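Local coordinates for protein photoreceptor-histidine kinase BphP (Stigmatella aurantiaca DW4/3-1, PDB 6BAF) that probably senses red and far-red light through a bound linear tetrapyrrole and passes the signal on to its histidine kinase output, at residues 60-63 against 64-68; 118-121 against 122-125; 221-224 against 225-228. One frame throughout, in Å; residues are numbered along the deposited sequence.

Contact 1: 60-63 against 64-68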
ATOM      1  N   SER A  60       2.083 -18.876  21.745  1.00 70.54           N
ATOM      2  CA  SER A  60       2.654 -17.530  21.680  1.00 72.74           C
ATOM      3  C   SER A  60       1.909 -16.607  20.714  1.00 72.90           C
ATOM      4  O   SER A  60       2.022 -15.381  20.832  1.00 75.03           O
ATOM      5  CB  SER A  60       4.136 -17.605  21.292  1.00 72.62           C
ATOM      6  OG  SER A  60       4.290 -17.990  19.939  1.00 73.30           O
ATOM      7  N   VAL A  61       1.182 -17.176  19.745  1.00 71.70           N
ATOM      8  CA  VAL A  61       0.290 -16.439  18.849  1.00 67.26           C
ATOM      9  C   VAL A  61      -1.086 -16.181  19.459  1.00 65.75           C
ATOM     10  O   VAL A  61      -1.825 -15.311  18.971  1.00 64.92           O
ATOM     11  CB  VAL A  61       0.244 -17.284  17.559  1.00 66.03           C
ATOM     12  CG1 VAL A  61      -0.923 -16.906  16.620  1.00 65.18           C
ATOM     13  CG2 VAL A  61       1.557 -17.157  16.843  1.00 70.97           C
ATOM     14  N   ARG A  62      -1.428 -16.876  20.549  1.00 65.78           N
ATOM     15  CA  ARG A  62      -2.823 -17.012  20.956  1.00 63.92           C
ATOM     16  C   ARG A  62      -3.380 -15.712  21.520  1.00 61.75           C
ATOM     17  O   ARG A  62      -4.379 -15.176  21.014  1.00 60.54           O
ATOM     18  CB  ARG A  62      -2.941 -18.146  21.966  1.00 59.72           C
ATOM     19  CG  ARG A  62      -4.267 -18.236  22.663  1.00 60.43           C
ATOM     20  CD  ARG A  62      -4.118 -19.180  23.853  1.00 66.84           C
ATOM     21  NE  ARG A  62      -3.943 -20.561  23.397  1.00 71.70           N
ATOM     22  CZ  ARG A  62      -3.224 -21.497  24.017  1.00 72.58           C
ATOM     23  NH1 ARG A  62      -2.556 -21.215  25.142  1.00 69.47           N
ATOM     24  NH2 ARG A  62      -3.165 -22.722  23.489  1.00 65.34           N
ATOM     25  N   GLU A  63      -2.759 -15.196  22.575  1.00 61.40           N
ATOM     26  CA  GLU A  63      -3.208 -13.943  23.178  1.00 59.30           C
ATOM     27  C   GLU A  63      -3.398 -12.806  22.175  1.00 59.79           C
ATOM     28  O   GLU A  63      -4.448 -12.142  22.231  1.00 56.75           O
ATOM     29  CB  GLU A  63      -2.221 -13.542  24.277  1.00 62.25           C
ATOM     30  CG  GLU A  63      -2.603 -12.268  25.009  1.00 70.21           C
ATOM     31  CD  GLU A  63      -1.378 -11.390  25.328  1.00 84.83           C
ATOM     32  OE1 GLU A  63      -0.833 -11.513  26.466  1.00 87.06           O
ATOM     33  OE2 GLU A  63      -0.968 -10.567  24.444  1.00 84.47           O
ATOM     34  N   PRO A  64      -2.451 -12.509  21.269  1.00 62.12           N
ATOM     35  CA  PRO A  64      -2.700 -11.416  20.312  1.00 57.18           C
ATOM     36  C   PRO A  64      -3.836 -11.723  19.354  1.00 56.43           C
ATOM     37  O   PRO A  64      -4.612 -10.825  19.003  1.00 52.56           O
ATOM     38  CB  PRO A  64      -1.364 -11.284  19.569  1.00 58.91           C
ATOM     39  CG  PRO A  64      -0.382 -11.985  20.401  1.00 58.47           C
ATOM     40  CD  PRO A  64      -1.110 -13.086  21.072  1.00 61.67           C
ATOM     41  N   LEU A  65      -3.957 -12.983  18.925  1.00 55.69           N
ATOM     42  CA  LEU A  65      -5.044 -13.358  18.024  1.00 52.20           C
ATOM     43  C   LEU A  65      -6.403 -13.169  18.697  1.00 51.27           C
ATOM     44  O   LEU A  65      -7.321 -12.590  18.109  1.00 50.48           O
ATOM     45  CB  LEU A  65      -4.849 -14.798  17.565  1.00 52.28           C
ATOM     46  CG  LEU A  65      -6.014 -15.391  16.781  1.00 52.19           C
ATOM     47  CD1 LEU A  65      -6.268 -14.604  15.486  1.00 47.94           C
ATOM     48  CD2 LEU A  65      -5.701 -16.846  16.489  1.00 49.49           C
ATOM     49  N   GLU A  66      -6.544 -13.635  19.941  1.00 50.26           N
ATOM     50  CA  GLU A  66      -7.802 -13.451  20.658  1.00 52.02           C
ATOM     51  C   GLU A  66      -8.098 -11.979  20.877  1.00 51.08           C
ATOM     52  O   GLU A  66      -9.252 -11.540  20.747  1.00 47.54           O
ATOM     53  CB  GLU A  66      -7.764 -14.192  21.999  1.00 49.01           C
ATOM     54  CG  GLU A  66      -7.783 -15.684  21.835  1.00 49.48           C
ATOM     55  CD  GLU A  66      -7.576 -16.419  23.145  1.00 67.18           C
ATOM     56  OE1 GLU A  66      -7.129 -15.789  24.145  1.00 69.75           O
ATOM     57  OE2 GLU A  66      -7.864 -17.639  23.170  1.00 71.34           O
ATOM     58  N   ALA A  67      -7.068 -11.201  21.227  1.00 52.16           N
ATOM     59  CA  ALA A  67      -7.231  -9.752  21.379  1.00 49.49           C
ATOM     60  C   ALA A  67      -7.752  -9.106  20.101  1.00 49.45           C
ATOM     61  O   ALA A  67      -8.650  -8.245  20.154  1.00 52.06           O
ATOM     62  CB  ALA A  67      -5.902  -9.120  21.794  1.00 53.20           C
ATOM     63  N   ASP A  68      -7.213  -9.508  18.936  1.00 45.66           N
ATOM     64  CA  ASP A  68      -7.686  -8.952  17.660  1.00 50.07           C
ATOM     65  C   ASP A  68      -9.139  -9.347  17.372  1.00 48.42           C
ATOM     66  O   ASP A  68      -9.944  -8.516  16.944  1.00 45.65           O
ATOM     67  CB  ASP A  68      -6.796  -9.420  16.505  1.00 52.99           C
ATOM     68  CG  ASP A  68      -5.358  -8.871  16.588  1.00 62.62           C
ATOM     69  OD1 ASP A  68      -5.123  -7.866  17.324  1.00 56.77           O
ATOM     70  OD2 ASP A  68      -4.471  -9.453  15.898  1.00 64.59           O
TER

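Contact 2: 118-121 against 122-125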
ATOM      1  N   PRO A 118       6.959 -10.472   4.003  1.00 75.22           N
ATOM      2  CA  PRO A 118       5.516 -10.194   4.036  1.00 68.77           C
ATOM      3  C   PRO A 118       5.251  -8.739   3.676  1.00 63.21           C
ATOM      4  O   PRO A 118       5.931  -7.834   4.176  1.00 61.26           O
ATOM      5  CB  PRO A 118       5.123 -10.499   5.495  1.00 65.67           C
ATOM      6  CG  PRO A 118       6.264 -11.356   6.057  1.00 70.38           C
ATOM      7  CD  PRO A 118       7.491 -10.856   5.328  1.00 71.89           C
ATOM      8  N   PHE A 119       4.286  -8.524   2.764  1.00 52.58           N
ATOM      9  CA  PHE A 119       3.684  -7.237   2.435  1.00 45.63           C
ATOM     10  C   PHE A 119       4.549  -6.380   1.516  1.00 47.64           C
ATOM     11  O   PHE A 119       4.100  -5.289   1.116  1.00 41.33           O
ATOM     12  CB  PHE A 119       3.304  -6.475   3.703  1.00 45.69           C
ATOM     13  CG  PHE A 119       2.249  -7.197   4.494  1.00 54.62           C
ATOM     14  CD1 PHE A 119       0.922  -7.179   4.060  1.00 45.16           C
ATOM     15  CD2 PHE A 119       2.596  -7.975   5.603  1.00 52.33           C
ATOM     16  CE1 PHE A 119      -0.073  -7.874   4.758  1.00 53.37           C
ATOM     17  CE2 PHE A 119       1.615  -8.687   6.307  1.00 55.22           C
ATOM     18  CZ  PHE A 119       0.277  -8.623   5.891  1.00 49.60           C
ATOM     19  N   LEU A 120       5.736  -6.861   1.128  1.00 48.47           N
ATOM     20  CA  LEU A 120       6.577  -6.177   0.153  1.00 46.79           C
ATOM     21  C   LEU A 120       5.925  -6.168  -1.218  1.00 44.62           C
ATOM     22  O   LEU A 120       5.928  -5.135  -1.909  1.00 43.37           O
ATOM     23  CB  LEU A 120       7.962  -6.842   0.106  1.00 51.13           C
ATOM     24  CG  LEU A 120       9.034  -6.193  -0.793  1.00 51.02           C
ATOM     25  CD1 LEU A 120       9.073  -4.679  -0.589  1.00 45.03           C
ATOM     26  CD2 LEU A 120      10.389  -6.792  -0.494  1.00 52.14           C
ATOM     27  N   SER A 121       5.309  -7.282  -1.620  0.97 41.87           N
ATOM     28  CA  SER A 121       4.608  -7.285  -2.903  0.92 44.24           C
ATOM     29  C   SER A 121       3.462  -6.286  -2.925  1.00 38.07           C
ATOM     30  O   SER A 121       3.248  -5.605  -3.934  0.90 38.88           O
ATOM     31  CB  SER A 121       4.084  -8.681  -3.215  1.00 50.97           C
ATOM     32  OG  SER A 121       5.119  -9.601  -2.938  1.00 62.76           O
ATOM     33  N   PHE A 122       2.700  -6.182  -1.833  1.00 37.57           N
ATOM     34  CA  PHE A 122       1.614  -5.197  -1.810  1.00 36.50           C
ATOM     35  C   PHE A 122       2.158  -3.772  -1.946  1.00 37.86           C
ATOM     36  O   PHE A 122       1.603  -2.953  -2.688  1.00 35.01           O
ATOM     37  CB  PHE A 122       0.793  -5.334  -0.517  1.00 33.51           C
ATOM     38  CG  PHE A 122      -0.289  -4.302  -0.359  1.00 35.35           C
ATOM     39  CD1 PHE A 122      -0.033  -3.062   0.234  1.00 33.14           C
ATOM     40  CD2 PHE A 122      -1.584  -4.583  -0.773  1.00 34.87           C
ATOM     41  CE1 PHE A 122      -1.039  -2.110   0.376  1.00 36.73           C
ATOM     42  CE2 PHE A 122      -2.605  -3.643  -0.619  1.00 35.24           C
ATOM     43  CZ  PHE A 122      -2.339  -2.396  -0.051  1.00 36.27           C
ATOM     44  N   PHE A 123       3.205  -3.443  -1.164  1.00 38.77           N
ATOM     45  CA  PHE A 123       3.885  -2.140  -1.239  1.00 35.55           C
ATOM     46  C   PHE A 123       4.233  -1.772  -2.683  1.00 34.10           C
ATOM     47  O   PHE A 123       3.802  -0.725  -3.180  1.00 38.10           O
ATOM     48  CB  PHE A 123       5.128  -2.200  -0.327  1.00 40.92           C
ATOM     49  CG  PHE A 123       6.026  -1.013  -0.411  1.00 39.86           C
ATOM     50  CD1 PHE A 123       5.817   0.091   0.416  1.00 38.06           C
ATOM     51  CD2 PHE A 123       7.105  -1.010  -1.294  1.00 39.82           C
ATOM     52  CE1 PHE A 123       6.667   1.196   0.381  1.00 42.19           C
ATOM     53  CE2 PHE A 123       7.986   0.106  -1.352  1.00 41.87           C
ATOM     54  CZ  PHE A 123       7.767   1.208  -0.505  1.00 39.20           C
ATOM     55  N   HIS A 124       4.907  -2.667  -3.415  1.00 35.42           N
ATOM     56  CA  HIS A 124       5.295  -2.352  -4.801  1.00 42.43           C
ATOM     57  C   HIS A 124       4.090  -2.306  -5.738  1.00 46.36           C
ATOM     58  O   HIS A 124       3.983  -1.409  -6.605  1.00 41.01           O
ATOM     59  CB  HIS A 124       6.315  -3.379  -5.318  1.00 41.78           C
ATOM     60  CG  HIS A 124       7.678  -3.253  -4.693  1.00 46.42           C
ATOM     61  ND1 HIS A 124       8.386  -2.064  -4.675  1.00 41.05           N
ATOM     62  CD2 HIS A 124       8.467  -4.166  -4.073  1.00 47.39           C
ATOM     63  CE1 HIS A 124       9.525  -2.242  -4.025  1.00 45.59           C
ATOM     64  NE2 HIS A 124       9.612  -3.512  -3.674  1.00 46.87           N
ATOM     65  N   ALA A 125       3.172  -3.269  -5.590  1.00 38.84           N
ATOM     66  CA  ALA A 125       1.993  -3.321  -6.461  1.00 38.34           C
ATOM     67  C   ALA A 125       1.193  -2.031  -6.395  1.00 37.53           C
ATOM     68  O   ALA A 125       0.835  -1.456  -7.430  1.00 37.01           O
ATOM     69  CB  ALA A 125       1.110  -4.508  -6.065  1.00 41.29           C
TER

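Contact 3: 221-224 against 225-228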
ATOM      1  N   ARG A 221     -21.054 -26.903   9.151  1.00 41.04           N
ATOM      2  CA  ARG A 221     -21.741 -27.602  10.231  1.00 42.97           C
ATOM      3  C   ARG A 221     -21.833 -26.689  11.441  1.00 43.14           C
ATOM      4  O   ARG A 221     -20.950 -25.864  11.671  1.00 41.44           O
ATOM      5  CB  ARG A 221     -20.987 -28.880  10.641  1.00 46.87           C
ATOM      6  CG  ARG A 221     -20.507 -29.751   9.489  1.00 59.12           C
ATOM      7  CD  ARG A 221     -21.463 -30.897   9.103  1.00 66.87           C
ATOM      8  NE  ARG A 221     -20.825 -31.821   8.142  1.00 73.48           N
ATOM      9  CZ  ARG A 221     -20.002 -32.826   8.486  1.00 78.26           C
ATOM     10  NH1 ARG A 221     -19.705 -33.067   9.775  1.00 71.33           N
ATOM     11  NH2 ARG A 221     -19.465 -33.598   7.540  1.00 73.87           N
ATOM     12  N   ALA A 222     -22.867 -26.886  12.261  1.00 38.69           N
ATOM     13  CA  ALA A 222     -23.098 -26.025  13.411  1.00 41.01           C
ATOM     14  C   ALA A 222     -23.477 -26.859  14.635  1.00 44.49           C
ATOM     15  O   ALA A 222     -23.988 -27.975  14.518  1.00 42.44           O
ATOM     16  CB  ALA A 222     -24.200 -24.998  13.088  1.00 40.85           C
ATOM     17  N   LEU A 223     -23.211 -26.306  15.815  1.00 44.74           N
ATOM     18  CA  LEU A 223     -23.742 -26.866  17.052  1.00 41.59           C
ATOM     19  C   LEU A 223     -25.268 -26.958  16.961  1.00 43.11           C
ATOM     20  O   LEU A 223     -25.902 -26.161  16.248  1.00 40.90           O
ATOM     21  CB  LEU A 223     -23.372 -25.996  18.245  1.00 36.01           C
ATOM     22  CG  LEU A 223     -21.925 -25.946  18.717  1.00 43.31           C
ATOM     23  CD1 LEU A 223     -21.766 -24.801  19.727  1.00 38.36           C
ATOM     24  CD2 LEU A 223     -21.541 -27.302  19.347  1.00 39.26           C
ATOM     25  N   PRO A 224     -25.873 -27.928  17.665  1.00 42.16           N
ATOM     26  CA  PRO A 224     -27.344 -27.981  17.772  1.00 41.94           C
ATOM     27  C   PRO A 224     -27.872 -26.647  18.262  1.00 38.96           C
ATOM     28  O   PRO A 224     -27.256 -25.991  19.100  1.00 41.09           O
ATOM     29  CB  PRO A 224     -27.589 -29.088  18.811  1.00 43.32           C
ATOM     30  CG  PRO A 224     -26.343 -29.912  18.823  1.00 41.62           C
ATOM     31  CD  PRO A 224     -25.209 -28.943  18.507  1.00 38.25           C
ATOM     32  N   GLY A 225     -28.999 -26.225  17.720  1.00 42.42           N
ATOM     33  CA  GLY A 225     -29.536 -24.931  18.023  1.00 45.17           C
ATOM     34  C   GLY A 225     -28.962 -23.810  17.180  1.00 49.19           C
ATOM     35  O   GLY A 225     -29.569 -22.739  17.100  1.00 46.28           O
ATOM     36  N   HIS A 226     -27.804 -24.012  16.566  1.00 46.38           N
ATOM     37  CA  HIS A 226     -27.164 -22.995  15.744  1.00 47.29           C
ATOM     38  C   HIS A 226     -27.465 -23.355  14.303  1.00 49.21           C
ATOM     39  O   HIS A 226     -28.256 -24.250  14.033  1.00 55.43           O
ATOM     40  CB  HIS A 226     -25.679 -22.920  16.118  1.00 39.92           C
ATOM     41  CG  HIS A 226     -25.476 -22.469  17.519  1.00 42.24           C
ATOM     42  ND1 HIS A 226     -25.155 -21.172  17.839  1.00 43.50           N
ATOM     43  CD2 HIS A 226     -25.638 -23.119  18.699  1.00 45.21           C
ATOM     44  CE1 HIS A 226     -25.073 -21.047  19.153  1.00 43.95           C
ATOM     45  NE2 HIS A 226     -25.357 -22.214  19.699  1.00 43.43           N
ATOM     46  N   GLY A 227     -26.841 -22.700  13.364  1.00 52.56           N
ATOM     47  CA  GLY A 227     -27.458 -22.689  12.024  1.00 68.27           C
ATOM     48  C   GLY A 227     -28.809 -23.397  11.695  1.00 57.48           C
ATOM     49  O   GLY A 227     -28.829 -24.607  11.791  1.00 62.72           O
ATOM     50  N   GLU A 228     -29.898 -22.768  11.261  1.00 52.36           N
ATOM     51  CA  GLU A 228     -30.103 -21.405  10.711  1.00 58.65           C
ATOM     52  C   GLU A 228     -29.051 -20.981   9.681  1.00 52.08           C
ATOM     53  O   GLU A 228     -27.843 -21.034   9.921  1.00 48.53           O
ATOM     54  CB  GLU A 228     -30.241 -20.350  11.818  1.00 56.39           C
ATOM     55  CG  GLU A 228     -31.506 -20.603  12.681  1.00 72.62           C
ATOM     56  CD  GLU A 228     -31.241 -20.807  14.208  1.00 77.07           C
ATOM     57  OE1 GLU A 228     -30.031 -20.989  14.612  1.00 68.98           O
ATOM     58  OE2 GLU A 228     -32.266 -20.853  14.985  1.00 73.25           O
TER
HETATM   59  O   HOH W   1     -27.421 -27.334  13.997  1.00 49.83           O

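Contact 1: 60-63 against 64-68
In helix 59-69 of the PAS fold, Arg62 and Glu66 lie one turn apart, side by side on one flank, with their side chains pointing the same way. The touch is made by the aliphatic part of the arginine: its CG lies 3.7 Å from Glu66 OE2. The charges stay further apart, with Arg62 NE 4.9 Å from Glu66 OE2, and Arg62 NE instead gives its hydrogen bond to Gly54 O. With its CG anti to the carbonyl carbon (chi1 -70°), Glu66 runs extended beside the arginine methylenes. An alanine in place of Glu66 is likely to leave that methylene stem without its neighbour and Arg62 without this nearby opposite charge. Beneath the pair, Glu66 N meets Arg62 O at 2.9 Å in a nearly straight bond (172°). Leu65 N bonds to Val61 O and Ala67 N to Glu63 O. Pro64 has no N-H to offer the turn before, and its CD stands 3.9 Å from Ser60 O where a bond would otherwise fall. Val61 and Leu65 pack on strand 80-85, which joins the helix to the edge of the PAS sheet. The missing bond and the bend at Pro64 are those of a proline-kinked alpha helix.

Contact 2: 118-121 against 122-125
Leu120 and His124, one turn apart, lie side by side and point the same way, and the leucine reaches the imidazole with one methyl. Its CD1 is 3.3 Å from His124 NE2 and comes obliquely to the ring. The same methyl also approaches Phe123, with Leu120 CD1 4.2 Å from Phe123 CD2, so one branch serves both rings. Leu120 CG stands anti to its backbone nitrogen (chi1 -176°), which carries the branch along the helix toward His124. Phe123 in turn places its CD2 3.7 Å above one face of the imidazole, offset toward the rim, while His124 CE1 lies in the plane of the phenyl ring at its edge.

Under these side chains the first turn of helix 120-135 is wound by three backbone bonds, Phe123 N to Phe119 O, His124 N to Leu120 O and Ala125 N to Ser121 O, the last at 2.9 Å. Phe119 occupies the N-cap position, but the carboxylate that serves this helix start comes from helix 284-300, where Glu285 accepts from both Phe119 N and Phe122 N and Ala289 packs against Phe122 and Ala125.

Further out is the dimer interface, consistent with the helical bundles that join subunits in related bacteriophytochromes: Phe122 meets Phe123 of the second subunit edge-to-face, Phe123 meets Phe122 of that subunit in the same way, and Phe119 meets its Phe123 with the planes at about 50°. His124 ND1 is hydrogen-bonded to Lys75 NZ of the second subunit, which probably helps to hold the ring's rotation.

Contact 3: 221-224 against 225-228
Gly225 follows Pro224 at the third position of a type II beta turn that runs from Leu223 to His226. Its positive phi (85°) is one that a side chain would make costly, since a beta carbon there would collide with Pro224 O. His226 closes the turn: its N bonds to Leu223 O at 2.9 Å, with the donor 37° out of the carbonyl plane and so not on a lone pair. Its CG lies anti to the carbonyl carbon (chi1 -64°), which turns the imidazole back so that its edge faces the turn. There CD2 comes 3.7 Å from Leu223 CB, and Pro224 O sits at the ring edge, near its plane, 3.3 Å from His226 CD2. The ring's ND1 is hydrogen-bonded to Arg103 NH1, and its side chain rests on Thr31 and His32.

The turn leaves strand 218-222, a GAF-domain strand built into the PAS sheet between strands 13-14 and 30-34, consistent with the knot of phytochromes. A water donates to both Leu223 O (3.0 Å) and His226 O, bridging the two ends of the turn. Gly227 comes next, its N 3.5 Å from Ala222 CB; a beta carbon on this glycine would fit tightly against that methyl. A cis peptide bond then leads to Glu228.

Overall arrangement
The three contacts follow one another along the chain without touching. Contact 1 lies on a helix of the PAS fold, and contact 3, whose sequence belongs to the GAF domain, joins the same PAS sheet through strand 218-222; their centres are 26 Å apart and their nearest atoms about 16 Å. Contact 2 opens the helix at the subunit interface, with its nearest atoms about 11 Å from contact 1. Contacts 2 and 3 fall on opposite sides of the chain's centre, 39 Å apart between centres. The linear tetrapyrrole sits in a pocket built from residues between 3 and 274, largely on the GAF side, apart from all three, which instead concern the PAS sheet, the probable knot region and the dimer.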